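Local coordinates for protein nucleoporin NUP159 (Saccharomyces cerevisiae, PDB 1XIP) that helps build the nuclear pore complex, where its N-terminal beta-propeller tethers the helicase Dbp5 for mRNA export, at residues 10-15 with 310-315; 25-30 with 70-75; 53-58 with 88-93; 167-172 with 219-224; 224-229 with 250-255. All coordinates share one frame; numbering follows the deposited sequence.

Contact 1. Residues 10-15 with 310-315; sequences PTETSE and SKQVIE
Glu-12 and Gln-312 meet at about a right angle, with CB of Glu-12 set against the amide end of Gln-312, 3.4 Å from its NE2. The carboxylate and amide planes are turned 42° from one another. CG of Glu-12 stands anti to the backbone N (chi1 -176°), and the chain beyond it is extended. This side chain lies beside Ile-314, pointing the same way, with OE2 3.7 Å from CG1 of Ile-314. The other carboxylate oxygen, OE1, forms a long salt bridge of 3.8 Å with NZ of Lys-311, an ammonium that is also paired with Asp-309. Further along, CB of Ser-14 rests on CG2 of Ile-314.

The other face of the strand pair carries Thr-11, Val-313 and Glu-315. Thr-11 crosses both partners obliquely: OG1 lies by CB of Val-313, and CG2 comes to 3.8 Å from CG of Glu-315. Both polar ends are held from outside the pair: OG1 of Thr-11 by a hydrogen bond with Asp-265, the Glu-315 carboxylate by a salt bridge with Arg-322.

Between the two faces runs a two-stranded parallel sheet. Glu-12 straddles Ile-314: Glu-12 N donates to Val-313 O (2.9 Å). Glu-315 N donates to Glu-12 O (2.8 Å), and Ser-14 N then donates to Glu-315 O. Against these short main-chain bonds the Glu-12 to Lys-311 ion pair is long and near the surface, consistent with backbone pairing doing most of the joining, the charge probably adding only a modest attraction.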
# COMPACT_ATOMS: atom_id res chain seq x y z
N PRO A 10 -14.29 13.12 12.36
CA PRO A 10 -13.58 14.26 12.92
C PRO A 10 -12.07 14.03 13.09
O PRO A 10 -11.61 12.89 13.14
CB PRO A 10 -14.27 14.46 14.28
CG PRO A 10 -15.22 13.29 14.43
CD PRO A 10 -14.84 12.25 13.42
N THR A 11 -11.31 15.12 13.13
CA THR A 11 -9.87 15.03 13.27
C THR A 11 -9.42 15.51 14.65
O THR A 11 -9.69 16.65 15.05
CB THR A 11 -9.16 15.82 12.17
OG1 THR A 11 -9.38 15.19 10.90
CG2 THR A 11 -7.63 15.75 12.36
N GLU A 12 -8.73 14.62 15.35
CA GLU A 12 -8.17 14.91 16.65
C GLU A 12 -6.78 15.47 16.48
O GLU A 12 -5.97 14.91 15.75
CB GLU A 12 -8.13 13.64 17.50
CG GLU A 12 -7.66 13.85 18.92
CD GLU A 12 -7.35 12.54 19.62
OE1 GLU A 12 -8.18 12.09 20.43
OE2 GLU A 12 -6.28 11.97 19.37
N THR A 13 -6.51 16.60 17.13
CA THR A 13 -5.16 17.10 17.31
C THR A 13 -4.60 16.44 18.55
O THR A 13 -5.15 16.58 19.64
CB THR A 13 -5.17 18.61 17.47
OG1 THR A 13 -5.85 19.20 16.37
CG2 THR A 13 -3.76 19.16 17.36
N SER A 14 -3.52 15.71 18.38
CA SER A 14 -2.94 14.96 19.48
C SER A 14 -1.55 15.47 19.78
O SER A 14 -0.75 15.67 18.86
CB SER A 14 -2.89 13.46 19.14
OG SER A 14 -2.53 12.68 20.28
N GLU A 15 -1.27 15.68 21.06
CA GLU A 15 0.06 16.09 21.49
C GLU A 15 0.91 14.88 21.91
O GLU A 15 1.98 15.04 22.51
CB GLU A 15 -0.04 17.10 22.63
CG GLU A 15 1.11 18.10 22.64
CD GLU A 15 0.66 19.53 22.82
OE1 GLU A 15 -0.39 19.93 22.24
OE2 GLU A 15 1.38 20.28 23.53
N SER A 310 -7.95 4.03 14.84
CA SER A 310 -8.98 3.00 15.04
C SER A 310 -10.39 3.62 15.10
O SER A 310 -11.39 2.94 14.89
CB SER A 310 -8.70 2.17 16.29
OG SER A 310 -9.40 2.70 17.40
N LYS A 311 -10.45 4.92 15.42
CA LYS A 311 -11.75 5.61 15.57
C LYS A 311 -11.84 6.97 14.87
O LYS A 311 -12.93 7.41 14.52
CB LYS A 311 -12.10 5.77 17.05
CG LYS A 311 -11.03 6.51 17.89
CD LYS A 311 -11.65 7.34 19.02
CE LYS A 311 -10.66 7.63 20.15
NZ LYS A 311 -9.64 8.65 19.76
N GLN A 312 -10.69 7.62 14.67
CA GLN A 312 -10.63 8.91 14.01
C GLN A 312 -9.24 9.19 13.46
O GLN A 312 -8.29 8.47 13.76
CB GLN A 312 -11.06 10.03 14.96
CG GLN A 312 -9.97 10.51 15.92
CD GLN A 312 -10.53 11.07 17.21
OE1 GLN A 312 -10.35 10.49 18.27
NE2 GLN A 312 -11.21 12.21 17.12
N VAL A 313 -9.14 10.26 12.66
CA VAL A 313 -7.88 10.70 12.07
C VAL A 313 -7.16 11.58 13.06
O VAL A 313 -7.78 12.39 13.73
CB VAL A 313 -8.12 11.51 10.75
CG1 VAL A 313 -6.80 12.07 10.18
CG2 VAL A 313 -8.81 10.67 9.72
N ILE A 314 -5.84 11.43 13.14
CA ILE A 314 -5.04 12.20 14.09
C ILE A 314 -4.04 13.08 13.40
O ILE A 314 -3.23 12.62 12.60
CB ILE A 314 -4.32 11.26 15.03
CG1 ILE A 314 -5.30 10.64 16.02
CG2 ILE A 314 -3.17 11.97 15.76
CD1 ILE A 314 -4.91 9.26 16.36
N GLU A 315 -4.09 14.36 13.70
CA GLU A 315 -3.05 15.27 13.28
C GLU A 315 -2.18 15.53 14.49
O GLU A 315 -2.70 15.73 15.59
CB GLU A 315 -3.66 16.58 12.77
CG GLU A 315 -4.03 16.59 11.29
CD GLU A 315 -4.10 18.00 10.70
OE1 GLU A 315 -4.94 18.82 11.16
OE2 GLU A 315 -3.31 18.30 9.77

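Contact 2. Residues 25-30 with 70-75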
# COMPACT_ATOMS: atom_id res chain seq x y z
N LYS A 25 17.62 9.65 1.25
CA LYS A 25 18.66 9.51 0.23
C LYS A 25 18.14 8.73 -0.98
O LYS A 25 17.25 7.85 -0.84
CB LYS A 25 19.89 8.82 0.81
CG LYS A 25 20.93 9.82 1.35
CD LYS A 25 21.95 9.19 2.28
CE LYS A 25 22.31 10.13 3.42
NZ LYS A 25 23.64 9.79 3.99
N GLN A 26 18.66 9.06 -2.16
CA GLN A 26 18.38 8.27 -3.34
C GLN A 26 19.20 7.02 -3.24
O GLN A 26 20.41 7.08 -3.13
CB GLN A 26 18.74 9.00 -4.62
CG GLN A 26 18.44 8.14 -5.86
CD GLN A 26 18.35 8.93 -7.13
OE1 GLN A 26 19.21 9.75 -7.41
NE2 GLN A 26 17.31 8.69 -7.91
N ILE A 27 18.53 5.87 -3.23
CA ILE A 27 19.21 4.60 -3.11
C ILE A 27 19.06 3.78 -4.38
O ILE A 27 19.74 2.74 -4.54
CB ILE A 27 18.71 3.80 -1.89
CG1 ILE A 27 17.23 3.44 -2.04
CG2 ILE A 27 19.04 4.57 -0.57
CD1 ILE A 27 16.83 2.17 -1.31
N LEU A 28 18.18 4.22 -5.28
CA LEU A 28 17.93 3.50 -6.52
C LEU A 28 17.62 4.47 -7.65
O LEU A 28 17.30 5.60 -7.39
CB LEU A 28 16.77 2.52 -6.33
CG LEU A 28 16.99 1.32 -5.42
CD1 LEU A 28 15.64 0.61 -5.18
CD2 LEU A 28 17.96 0.39 -6.08
N PRO A 29 17.70 4.04 -8.90
CA PRO A 29 17.37 4.95 -10.00
C PRO A 29 15.87 5.32 -10.03
O PRO A 29 15.01 4.58 -9.56
CB PRO A 29 17.77 4.15 -11.25
CG PRO A 29 17.74 2.74 -10.84
CD PRO A 29 18.08 2.69 -9.37
N SER A 30 15.61 6.52 -10.57
CA SER A 30 14.28 7.10 -10.72
C SER A 30 13.49 6.46 -11.86
O SER A 30 14.06 5.91 -12.80
CB SER A 30 14.42 8.60 -10.97
OG SER A 30 13.17 9.21 -11.22
N ASP A 70 21.78 2.75 8.42
CA ASP A 70 22.98 3.53 8.67
C ASP A 70 23.33 4.46 7.52
O ASP A 70 23.84 5.57 7.74
CB ASP A 70 24.16 2.59 8.93
CG ASP A 70 24.11 1.97 10.31
OD1 ASP A 70 23.18 2.26 11.09
OD2 ASP A 70 24.98 1.15 10.71
N HIS A 71 23.09 4.00 6.30
CA HIS A 71 23.30 4.81 5.10
C HIS A 71 22.41 6.06 5.12
O HIS A 71 22.84 7.17 4.81
CB HIS A 71 23.06 3.99 3.83
CG HIS A 71 23.20 4.78 2.57
ND1 HIS A 71 24.40 5.32 2.15
CD2 HIS A 71 22.28 5.13 1.64
CE1 HIS A 71 24.21 5.97 1.01
NE2 HIS A 71 22.93 5.87 0.68
N ILE A 72 21.15 5.87 5.50
CA ILE A 72 20.17 6.94 5.47
C ILE A 72 20.37 7.93 6.63
O ILE A 72 20.26 9.14 6.43
CB ILE A 72 18.75 6.35 5.52
CG1 ILE A 72 18.47 5.48 4.28
CG2 ILE A 72 17.71 7.43 5.73
CD1 ILE A 72 18.23 6.22 3.00
N THR A 73 20.67 7.42 7.81
CA THR A 73 20.72 8.25 9.01
C THR A 73 22.07 8.91 9.30
O THR A 73 22.12 10.01 9.85
CB THR A 73 20.18 7.48 10.25
OG1 THR A 73 20.88 6.24 10.42
CG2 THR A 73 18.76 7.03 10.00
N SER A 74 23.16 8.25 8.92
CA SER A 74 24.49 8.86 8.99
C SER A 74 24.97 9.23 7.57
O SER A 74 24.26 9.00 6.59
CB SER A 74 25.49 7.94 9.70
OG SER A 74 25.92 6.87 8.87
N ASP A 75 26.15 9.83 7.47
CA ASP A 75 26.67 10.24 6.16
C ASP A 75 28.04 9.61 5.90
O ASP A 75 28.90 10.20 5.22
CB ASP A 75 26.71 11.79 6.03
CG ASP A 75 25.59 12.34 5.10
OD1 ASP A 75 25.89 12.77 3.96
OD2 ASP A 75 24.38 12.37 5.43
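His-71 opens the contact by meeting Lys-25 with both its ring and its backbone. CD of Lys-25 lies over one ring face, 4.1 Å from the centroid and offset toward the rim, in a CH-pi contact, while CG2 of Ile-27 sits at the ring edge near CD2. ND1 of His-71 is hydrogen-bonded to Thr-77 O, which probably helps fix the ring's rotation. His-71 O receives Lys-25 NZ at 2.9 Å, almost straight in line with the carbonyl.

Ile-72 follows with its CD1 against CB of Lys-25, 3.8 Å away, and also reaches CG2 of Ile-27. Ser-74, the first residue past the helix, offers its O to the same ammonium at 2.8 Å; its own N and OG both return to Asp-70 O, from opposite faces of that carbonyl. Asp-75 completes the grip with a salt bridge, its OD2 lying 3.0 Å from Lys-25 NZ, although the hydrogen bond within it is weak.

The contact joins the C-terminal end of helix 65-73, whose Ile-72 also packs on Leu-375 and Ile-377, to the end of strand 18-26, next to strand 374-381.

Contact 3. Residues 53-58 with 88-93; sequences VAASGS and PDVIFV
Val-53 with Val-93 and Ala-55 with Val-90 make up the tight part of this contact. The two valines slide past each other in opposite directions, and CB of Val-53 comes to 3.6 Å from CG1 of Val-93. Two residues on, CB of Ala-55 meets CG2 of Val-90 at 3.5 Å, a small methyl received by a branched side chain. The two strands run antiparallel at 171°, but their axes stay 7.5 Å apart: they belong to successive sheets of the propeller and face each other through side chains. A classic beta bulge, in which Ile-91 and Phe-92 both face Ser-103, lets Val-90 and Val-93 point to the same side although they are three residues apart.

Toward the surface the fit changes character. The chain turns at Gly-57, and Ser-58 touches the exposed Pro-88 with OG, 3.4 Å from its CA. Ser-58 is tied to the neighbouring Ile-87 by a main-chain bond.

Between the two strands the polar link is indirect: ND2 of Asn-42 donates to both Ala-55 O and Val-90 O. The chemistry is therefore that of a hydrophobic seam between sheets, where apolar contact supplies the fit and a single amide group stitches two main-chain oxygens together.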
# COMPACT_ATOMS: atom_id res chain seq x y z
N VAL A 53 14.12 -5.82 0.42
CA VAL A 53 14.06 -5.74 -1.02
C VAL A 53 13.43 -4.43 -1.41
O VAL A 53 12.50 -3.94 -0.74
CB VAL A 53 13.10 -6.77 -1.68
CG1 VAL A 53 13.81 -7.61 -2.65
CG2 VAL A 53 12.34 -7.54 -0.66
N ALA A 54 13.86 -3.92 -2.55
CA ALA A 54 13.35 -2.68 -3.10
C ALA A 54 13.55 -2.75 -4.59
O ALA A 54 14.48 -3.40 -5.05
CB ALA A 54 14.08 -1.50 -2.51
N ALA A 55 12.66 -2.10 -5.33
CA ALA A 55 12.80 -1.95 -6.75
C ALA A 55 12.35 -0.55 -7.20
O ALA A 55 11.26 -0.10 -6.87
CB ALA A 55 11.98 -3.02 -7.45
N SER A 56 13.21 0.13 -7.95
CA SER A 56 12.83 1.40 -8.58
C SER A 56 13.57 1.54 -9.88
O SER A 56 14.69 1.05 -10.01
CB SER A 56 13.17 2.59 -7.68
OG SER A 56 12.63 3.80 -8.21
N GLY A 57 12.94 2.22 -10.83
CA GLY A 57 13.55 2.43 -12.15
C GLY A 57 14.19 1.21 -12.79
O GLY A 57 15.33 1.29 -13.25
N SER A 58 13.49 0.07 -12.82
CA SER A 58 14.02 -1.13 -13.48
C SER A 58 15.14 -1.88 -12.73
O SER A 58 15.53 -2.96 -13.17
CB SER A 58 14.50 -0.82 -14.91
OG SER A 58 13.44 -0.42 -15.76
N PRO A 88 12.64 -4.58 -15.60
CA PRO A 88 11.85 -3.40 -16.01
C PRO A 88 10.53 -3.09 -15.25
O PRO A 88 10.37 -1.98 -14.70
CB PRO A 88 11.57 -3.67 -17.49
CG PRO A 88 12.72 -4.52 -17.92
CD PRO A 88 13.00 -5.42 -16.76
N ASP A 89 9.60 -4.03 -15.22
CA ASP A 89 8.24 -3.64 -14.84
C ASP A 89 7.79 -4.10 -13.45
O ASP A 89 6.71 -4.65 -13.31
CB ASP A 89 7.26 -4.18 -15.91
CG ASP A 89 6.24 -3.13 -16.37
OD1 ASP A 89 6.66 -2.05 -16.91
OD2 ASP A 89 5.00 -3.32 -16.26
N VAL A 90 8.58 -3.87 -12.41
CA VAL A 90 8.17 -4.48 -11.14
C VAL A 90 7.18 -3.69 -10.30
O VAL A 90 7.29 -2.47 -10.17
CB VAL A 90 9.32 -5.16 -10.29
CG1 VAL A 90 10.67 -4.93 -10.90
CG2 VAL A 90 9.26 -4.75 -8.82
N ILE A 91 6.19 -4.42 -9.77
CA ILE A 91 5.07 -3.82 -9.08
C ILE A 91 4.92 -4.37 -7.67
O ILE A 91 4.14 -3.85 -6.87
CB ILE A 91 3.78 -4.00 -9.90
CG1 ILE A 91 3.45 -5.48 -10.12
CG2 ILE A 91 3.91 -3.31 -11.25
CD1 ILE A 91 1.99 -5.74 -10.34
N PHE A 92 5.69 -5.41 -7.37
CA PHE A 92 5.49 -6.18 -6.16
C PHE A 92 6.74 -6.92 -5.73
O PHE A 92 7.35 -7.63 -6.50
CB PHE A 92 4.34 -7.19 -6.33
CG PHE A 92 4.10 -8.04 -5.12
CD1 PHE A 92 3.24 -7.61 -4.11
CD2 PHE A 92 4.76 -9.26 -4.96
CE1 PHE A 92 3.01 -8.39 -2.97
CE2 PHE A 92 4.53 -10.05 -3.82
CZ PHE A 92 3.65 -9.61 -2.83
N VAL A 93 7.06 -6.79 -4.46
CA VAL A 93 8.31 -7.27 -3.90
C VAL A 93 7.98 -7.67 -2.46
O VAL A 93 7.20 -6.97 -1.80
CB VAL A 93 9.36 -6.15 -4.01
CG1 VAL A 93 9.81 -5.62 -2.64
CG2 VAL A 93 10.49 -6.55 -4.91

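Contact 4. Residues 167-172 with 219-224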
# COMPACT_ATOMS: atom_id res chain seq x y z
N SER A 167 -10.86 -3.06 -6.46
CA SER A 167 -9.90 -3.03 -5.38
C SER A 167 -10.20 -4.13 -4.38
O SER A 167 -11.35 -4.46 -4.13
CB SER A 167 -9.91 -1.67 -4.67
OG SER A 167 -8.75 -1.52 -3.85
N PHE A 168 -9.16 -4.69 -3.80
CA PHE A 168 -9.33 -5.66 -2.74
C PHE A 168 -8.32 -5.40 -1.62
O PHE A 168 -7.34 -4.69 -1.82
CB PHE A 168 -9.20 -7.08 -3.28
CG PHE A 168 -7.76 -7.53 -3.48
CD1 PHE A 168 -7.11 -8.27 -2.49
CD2 PHE A 168 -7.08 -7.23 -4.66
CE1 PHE A 168 -5.78 -8.69 -2.67
CE2 PHE A 168 -5.76 -7.65 -4.86
CZ PHE A 168 -5.11 -8.38 -3.86
N ASP A 169 -8.57 -5.97 -0.45
CA ASP A 169 -7.59 -5.96 0.63
C ASP A 169 -7.72 -7.27 1.40
O ASP A 169 -8.81 -7.82 1.48
CB ASP A 169 -7.83 -4.75 1.55
CG ASP A 169 -6.64 -4.46 2.46
OD1 ASP A 169 -5.54 -5.05 2.26
OD2 ASP A 169 -6.72 -3.64 3.41
N VAL A 170 -6.62 -7.78 1.95
CA VAL A 170 -6.65 -8.95 2.83
C VAL A 170 -5.88 -8.73 4.10
O VAL A 170 -4.88 -7.99 4.13
CB VAL A 170 -6.03 -10.22 2.22
CG1 VAL A 170 -7.10 -11.20 1.82
CG2 VAL A 170 -5.08 -9.91 1.11
N THR A 171 -6.35 -9.41 5.15
CA THR A 171 -5.56 -9.64 6.34
C THR A 171 -5.43 -11.15 6.52
O THR A 171 -5.87 -11.91 5.66
CB THR A 171 -6.24 -9.04 7.58
OG1 THR A 171 -7.53 -9.64 7.76
CG2 THR A 171 -6.52 -7.55 7.38
N ASN A 172 -4.86 -11.57 7.63
CA ASN A 172 -4.79 -12.98 7.94
C ASN A 172 -6.15 -13.68 8.01
O ASN A 172 -6.21 -14.90 7.84
CB ASN A 172 -4.05 -13.18 9.25
CG ASN A 172 -3.44 -14.54 9.34
OD1 ASN A 172 -4.06 -15.48 9.86
ND2 ASN A 172 -2.23 -14.68 8.80
N VAL A 219 -10.13 -0.06 -1.61
CA VAL A 219 -10.51 -0.46 -0.24
C VAL A 219 -9.31 -0.74 0.61
O VAL A 219 -8.27 -1.19 0.12
CB VAL A 219 -11.33 -1.77 -0.12
CG1 VAL A 219 -12.61 -1.51 0.65
CG2 VAL A 219 -11.53 -2.49 -1.45
N THR A 220 -9.48 -0.54 1.92
CA THR A 220 -8.50 -0.90 2.91
C THR A 220 -9.24 -1.35 4.14
O THR A 220 -10.13 -0.66 4.61
CB THR A 220 -7.63 0.31 3.24
OG1 THR A 220 -6.97 0.74 2.05
CG2 THR A 220 -6.47 -0.08 4.15
N ILE A 221 -8.90 -2.54 4.63
CA ILE A 221 -9.38 -3.03 5.91
C ILE A 221 -8.60 -2.36 7.02
O ILE A 221 -7.37 -2.50 7.09
CB ILE A 221 -9.17 -4.54 5.99
CG1 ILE A 221 -9.93 -5.25 4.87
CG2 ILE A 221 -9.57 -5.04 7.35
CD1 ILE A 221 -9.65 -6.74 4.76
N LEU A 222 -9.29 -1.60 7.87
CA LEU A 222 -8.62 -0.96 9.00
C LEU A 222 -8.80 -1.80 10.26
O LEU A 222 -7.96 -1.78 11.16
CB LEU A 222 -9.13 0.47 9.23
CG LEU A 222 -9.02 1.48 8.09
CD1 LEU A 222 -9.84 2.71 8.41
CD2 LEU A 222 -7.58 1.87 7.81
N SER A 223 -9.92 -2.51 10.30
CA SER A 223 -10.26 -3.44 11.38
C SER A 223 -11.30 -4.38 10.79
O SER A 223 -11.81 -4.10 9.71
CB SER A 223 -10.83 -2.69 12.60
OG SER A 223 -12.24 -2.53 12.49
N PRO A 224 -11.63 -5.47 11.47
CA PRO A 224 -12.66 -6.39 10.95
C PRO A 224 -14.00 -5.66 10.68
O PRO A 224 -14.81 -6.18 9.91
CB PRO A 224 -12.81 -7.42 12.06
CG PRO A 224 -11.50 -7.37 12.78
CD PRO A 224 -11.07 -5.95 12.75
O HOH W 1 -5.89 -1.67 -1.15
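This is a buried junction between neighbouring blades of the beta-propeller, in which side chains of strand 167-170 bond to the backbone of strand 215-221. The strands belong to different four- and five-stranded sheets, run nearly parallel at 12° and keep their axes 5.7 Å apart. Instead of joining main chain to main chain, they meet through residues pointing across the gap. Ser-167 does so first: with OG anti to the backbone N (chi1 -165°), it accepts from Val-219 N at 3.0 Å. In return CG2 of Val-219 nestles against the Ser-167 carbonyl, 3.3 Å from its O.

Ile-221 fills the next position. Its CD1 lies 3.6 Å from Asp-169 O, and its CG2 reaches CG2 of the partly exposed Thr-171 at 4.0 Å. A water adds to the link, donating to Val-219 O and, weakly, to Phe-168 O, which also accepts from Gln-131. On the far side of strand 167-170 Phe-168 packs on Val-140 and Leu-142 of the preceding blade, so this strand is gripped from two directions.

Lys-281 lies close by, donating to Ile-221 O and forming a long, weak ion pair with Asp-169; the lysine's positive charge would probably favour the ionised carboxylate. Asp-169 OD2 uses its anti lone pair, the one turned away from OD1, to take the N-H of Ile-221 at 2.7 Å.

Contact 5. Residues 224-229 with 250-255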
# COMPACT_ATOMS: atom_id res chain seq x y z
N PRO A 224 -11.63 -5.47 11.47
CA PRO A 224 -12.66 -6.39 10.95
C PRO A 224 -14.00 -5.66 10.68
O PRO A 224 -14.81 -6.18 9.91
CB PRO A 224 -12.81 -7.42 12.06
CG PRO A 224 -11.50 -7.37 12.78
CD PRO A 224 -11.07 -5.95 12.75
N GLN A 225 -14.18 -4.48 11.28
CA GLN A 225 -15.42 -3.69 11.16
C GLN A 225 -15.35 -2.41 10.28
O GLN A 225 -16.35 -2.01 9.67
CB GLN A 225 -15.95 -3.34 12.55
CG GLN A 225 -16.96 -4.36 13.04
CD GLN A 225 -17.15 -4.32 14.54
OE1 GLN A 225 -18.05 -3.63 15.04
NE2 GLN A 225 -16.32 -5.09 15.26
N ASP A 226 -14.17 -1.79 10.24
CA ASP A 226 -13.95 -0.58 9.45
C ASP A 226 -13.32 -0.83 8.09
O ASP A 226 -12.54 -1.77 7.91
CB ASP A 226 -13.05 0.41 10.20
CG ASP A 226 -13.35 0.50 11.69
OD1 ASP A 226 -14.41 -0.03 12.14
OD2 ASP A 226 -12.56 1.08 12.48
N PHE A 227 -13.65 0.03 7.13
CA PHE A 227 -12.94 0.09 5.87
C PHE A 227 -12.72 1.54 5.48
O PHE A 227 -13.43 2.45 5.94
CB PHE A 227 -13.70 -0.64 4.75
CG PHE A 227 -14.23 -2.00 5.13
CD1 PHE A 227 -13.46 -3.13 4.95
CD2 PHE A 227 -15.52 -2.13 5.67
CE1 PHE A 227 -13.95 -4.40 5.30
CE2 PHE A 227 -16.01 -3.39 6.04
CZ PHE A 227 -15.22 -4.52 5.85
N LEU A 228 -11.73 1.77 4.64
CA LEU A 228 -11.52 3.06 4.04
C LEU A 228 -11.65 2.87 2.55
O LEU A 228 -10.96 2.03 1.97
CB LEU A 228 -10.13 3.57 4.43
CG LEU A 228 -9.60 4.97 4.10
CD1 LEU A 228 -8.32 4.84 3.34
CD2 LEU A 228 -10.58 5.83 3.36
N ALA A 229 -12.56 3.62 1.93
CA ALA A 229 -12.82 3.53 0.49
C ALA A 229 -12.53 4.84 -0.20
O ALA A 229 -12.73 5.90 0.38
CB ALA A 229 -14.26 3.13 0.26
N ILE A 250 -14.75 6.57 5.47
CA ILE A 250 -14.60 5.52 6.45
C ILE A 250 -15.95 4.80 6.60
O ILE A 250 -16.97 5.42 6.87
CB ILE A 250 -14.17 6.13 7.78
CG1 ILE A 250 -12.88 6.96 7.61
CG2 ILE A 250 -14.05 5.03 8.85
CD1 ILE A 250 -11.59 6.15 7.56
N ILE A 251 -15.95 3.50 6.39
CA ILE A 251 -17.14 2.70 6.55
C ILE A 251 -16.99 1.87 7.81
O ILE A 251 -16.09 1.03 7.89
CB ILE A 251 -17.34 1.81 5.34
CG1 ILE A 251 -17.55 2.66 4.09
CG2 ILE A 251 -18.53 0.87 5.56
CD1 ILE A 251 -16.92 2.06 2.82
N LYS A 252 -17.84 2.13 8.81
CA LYS A 252 -17.93 1.31 10.01
C LYS A 252 -19.19 0.50 9.87
O LYS A 252 -20.27 1.06 9.65
CB LYS A 252 -18.01 2.16 11.29
CG LYS A 252 -16.95 3.26 11.39
CD LYS A 252 -16.72 3.72 12.84
CE LYS A 252 -15.62 4.78 12.92
NZ LYS A 252 -15.70 5.68 14.12
N HIS A 253 -19.05 -0.83 9.95
CA HIS A 253 -20.19 -1.72 9.80
C HIS A 253 -20.65 -2.28 11.14
O HIS A 253 -20.05 -3.21 11.67
CB HIS A 253 -19.86 -2.86 8.84
CG HIS A 253 -20.96 -3.85 8.69
ND1 HIS A 253 -20.91 -5.11 9.24
CD2 HIS A 253 -22.16 -3.76 8.05
CE1 HIS A 253 -22.02 -5.76 8.95
NE2 HIS A 253 -22.80 -4.97 8.23
N ILE A 254 -21.73 -1.70 11.68
CA ILE A 254 -22.33 -2.15 12.93
C ILE A 254 -23.64 -2.87 12.64
O ILE A 254 -24.60 -2.27 12.11
CB ILE A 254 -22.59 -0.95 13.92
CG1 ILE A 254 -21.34 -0.05 14.06
CG2 ILE A 254 -23.03 -1.46 15.29
CD1 ILE A 254 -21.57 1.43 13.66
N ASP A 255 -23.65 -4.17 12.96
CA ASP A 255 -24.88 -4.99 12.99
C ASP A 255 -25.80 -4.94 11.74
O ASP A 255 -26.95 -4.47 11.81
CB ASP A 255 -25.70 -4.69 14.26
CG ASP A 255 -26.45 -5.91 14.77
OD1 ASP A 255 -25.81 -6.97 14.95
OD2 ASP A 255 -27.69 -5.89 15.01
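Ile-251 and Ala-229 give the clearest fit of bump to hollow here: the isoleucine's CD1 comes to 3.8 Å from CB of Ala-229, the end of the longer side chain resting against the small methyl. On the same face Phe-227 is the larger bulge, with CD2 of its ring 4.3 Å from CG2 of Ile-251. Ile-251 therefore lies between an aromatic ring and a methyl. Gln-174 and Ala-176 receive the ring, and Phe-184 covers both Ile-251 and Ala-229.

The opposite face is built from Leu-228 and Ile-250. Two successive bends of the Ile-250 chain (chi1 -55°, chi2 -80°) turn its CD1 toward CG of Leu-228, 4.2 Å away, and Leu-222 packs on both. Further along this face Lys-252 leans away from Asp-226, its NZ reaching Lys-311 O instead. At the exposed end CG of Gln-225 lies 3.6 Å from His-253 O, and the His-253 ring stacks with Phe-198.

Between the two faces the strands run antiparallel. Phe-227 and Ile-251 form a hydrogen-bonded pair, Phe-227 N giving to Ile-251 O at 2.7 Å and Ile-251 N to Phe-227 O at 2.8 Å; His-253 N donates to Gln-225 O.

Ala-229 begins the first FG repeat, which here is folded into a strand. The pair belongs to the antiparallel core of one propeller blade, with strands 174-179 and 184-190 of the preceding blade packed on the Phe-227 and Ile-251 face.

Overall arrangement
Starting from the N terminus, residues 10-15 enter contact 1, whose partner 310-315 lies 295 residues further on; the loop so closed holds the other four contacts. Contact 2 opens next with 25-30, and before it closes at 70-75 contact 3 has begun at 53-58, so the two cross; they touch where Pro-29 O meets Ser-56 OG. Contacts 4 and 5 then follow in series, sharing Pro-224 and meeting in one sheet, where strands 215-221 and 226-232 are neighbours. Contact 1 returns to touch contact 5 through Lys-311 and Lys-252. Contacts 3 and 4 join successive blades, contact 5 builds one, and contacts 1 and 2 fasten N-terminal strands to later parts of the propeller.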